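Local structure of gingipain R (Porphyromonas gingivalis, 1CVR) at residues K19-I24 against V40-D45. The protein is an arginine-specific cysteine proteinase with a caspase-like fold, cleaving peptide bonds after arginine residues. Residues are numbered along the deposited sequence; the frame is centred on the assembly and turned at random.
Sequences KYEGDI and VKVAED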
# COMPACT_ATOMS: atom_id res chain seq x y z
N LYS A 19 -18.48 -6.25 -12.88
CA LYS A 19 -18.60 -7.62 -12.42
C LYS A 19 -18.10 -7.88 -10.99
O LYS A 19 -18.31 -8.97 -10.47
CB LYS A 19 -17.91 -8.58 -13.38
CG LYS A 19 -16.42 -8.42 -13.54
CD LYS A 19 -15.92 -9.48 -14.52
CE LYS A 19 -14.44 -9.38 -14.77
NZ LYS A 19 -13.98 -10.37 -15.79
N TYR A 20 -17.45 -6.90 -10.38
CA TYR A 20 -16.97 -7.04 -9.01
C TYR A 20 -17.69 -6.07 -8.07
O TYR A 20 -17.40 -6.00 -6.88
CB TYR A 20 -15.47 -6.78 -8.93
CG TYR A 20 -14.65 -7.78 -9.71
CD1 TYR A 20 -14.75 -9.15 -9.46
CD2 TYR A 20 -13.82 -7.36 -10.75
CE1 TYR A 20 -14.05 -10.08 -10.22
CE2 TYR A 20 -13.11 -8.29 -11.53
CZ TYR A 20 -13.24 -9.65 -11.26
OH TYR A 20 -12.58 -10.57 -12.04
N GLU A 21 -18.65 -5.32 -8.62
CA GLU A 21 -19.38 -4.34 -7.82
C GLU A 21 -19.93 -4.89 -6.51
O GLU A 21 -19.79 -4.26 -5.46
CB GLU A 21 -20.51 -3.72 -8.65
CG GLU A 21 -21.56 -2.94 -7.84
CD GLU A 21 -22.53 -2.15 -8.73
OE1 GLU A 21 -22.95 -2.66 -9.80
OE2 GLU A 21 -22.91 -1.02 -8.33
N GLY A 22 -20.56 -6.06 -6.56
CA GLY A 22 -21.14 -6.61 -5.36
C GLY A 22 -20.19 -7.33 -4.42
O GLY A 22 -20.62 -7.85 -3.40
N ASP A 23 -18.90 -7.33 -4.73
CA ASP A 23 -17.95 -8.05 -3.90
C ASP A 23 -16.99 -7.18 -3.08
O ASP A 23 -16.21 -7.70 -2.30
CB ASP A 23 -17.12 -8.98 -4.79
CG ASP A 23 -17.99 -9.90 -5.63
OD1 ASP A 23 -18.66 -10.78 -5.06
OD2 ASP A 23 -18.02 -9.73 -6.87
N ILE A 24 -17.07 -5.86 -3.24
CA ILE A 24 -16.16 -4.96 -2.55
C ILE A 24 -16.67 -4.32 -1.25
O ILE A 24 -15.92 -3.62 -0.56
CB ILE A 24 -15.73 -3.82 -3.50
CG1 ILE A 24 -16.93 -2.92 -3.81
CG2 ILE A 24 -15.26 -4.42 -4.83
CD1 ILE A 24 -16.60 -1.74 -4.69
N VAL A 40 -17.46 4.49 -3.84
CA VAL A 40 -17.30 3.55 -4.94
C VAL A 40 -17.82 4.12 -6.25
O VAL A 40 -18.86 4.79 -6.28
CB VAL A 40 -18.09 2.25 -4.67
CG1 VAL A 40 -18.00 1.32 -5.87
CG2 VAL A 40 -17.56 1.55 -3.43
N LYS A 41 -17.10 3.86 -7.34
CA LYS A 41 -17.56 4.27 -8.66
C LYS A 41 -17.41 3.07 -9.59
O LYS A 41 -16.33 2.49 -9.69
CB LYS A 41 -16.74 5.42 -9.24
CG LYS A 41 -17.29 5.92 -10.59
CD LYS A 41 -18.71 6.46 -10.40
CE LYS A 41 -19.32 7.05 -11.66
NZ LYS A 41 -18.68 8.33 -12.03
N VAL A 42 -18.50 2.67 -10.23
CA VAL A 42 -18.46 1.55 -11.16
C VAL A 42 -17.85 2.07 -12.46
O VAL A 42 -18.33 3.04 -13.03
CB VAL A 42 -19.88 1.01 -11.41
CG1 VAL A 42 -19.84 -0.10 -12.43
CG2 VAL A 42 -20.47 0.50 -10.10
N ALA A 43 -16.77 1.42 -12.91
CA ALA A 43 -16.06 1.84 -14.10
C ALA A 43 -16.94 2.02 -15.34
O ALA A 43 -16.81 3.02 -16.06
CB ALA A 43 -14.94 0.83 -14.40
N GLU A 44 -17.82 1.06 -15.60
CA GLU A 44 -18.71 1.15 -16.75
C GLU A 44 -19.68 2.32 -16.63
O GLU A 44 -20.29 2.73 -17.61
CB GLU A 44 -19.48 -0.16 -16.97
CG GLU A 44 -18.60 -1.29 -17.48
CD GLU A 44 -17.85 -2.06 -16.40
OE1 GLU A 44 -17.74 -1.57 -15.26
OE2 GLU A 44 -17.36 -3.16 -16.71
N ASP A 45 -19.83 2.87 -15.42
CA ASP A 45 -20.70 4.02 -15.26
C ASP A 45 -19.97 5.28 -15.69
O ASP A 45 -20.60 6.32 -15.93
CB ASP A 45 -21.18 4.20 -13.80
CG ASP A 45 -22.27 3.22 -13.42
OD1 ASP A 45 -22.88 2.62 -14.33
OD2 ASP A 45 -22.55 3.08 -12.22
O HOH W 1 -17.11 -5.58 -15.76
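The carboxylate of Glu21 offers one of its faces to Val42: methyl CG2 lies over it, 3.4 Å from OE2 and 3.6 Å from CD. The Tyr20 ring, the aromatic group of 19-24, has no contact with 40-45; Lys19 CG covers one face near the rim, and the ring also packs against Lys118 and Leu121 of helix 118-133. Both segments belong to a beta-alpha-beta crossover in the caspase-like fold: 19-24 leads from strand 11-16 into helix 25-33, and 40-45 spans the end of the neighbouring parallel strand 37-42 and the turn beyond it. The example illustrates how a crossover loop can close over an edge strand without a direct hydrogen bond between them. Glu21 reaches Val42 through an extended chain, CG anti to the backbone N (chi1 166°), and the two side chains meet at about a right angle. Ile24 and Val40 instead approach tip to tip, CD1 lying 3.6 Å from CG1 and 3.7 Å from CG2 of the valine, beside Val16 of strand 11-16. A backbone hydrogen bond from Asp23 N to Tyr20 O, 2.9 Å, closes the turn 20-23 that carries Glu21. Polar linkage falls to Glu44: OE1 accepts from Lys18 N, while a water donates to OE2 at 2.6 Å and receives the N-H of Lys19 N at 3.3 Å.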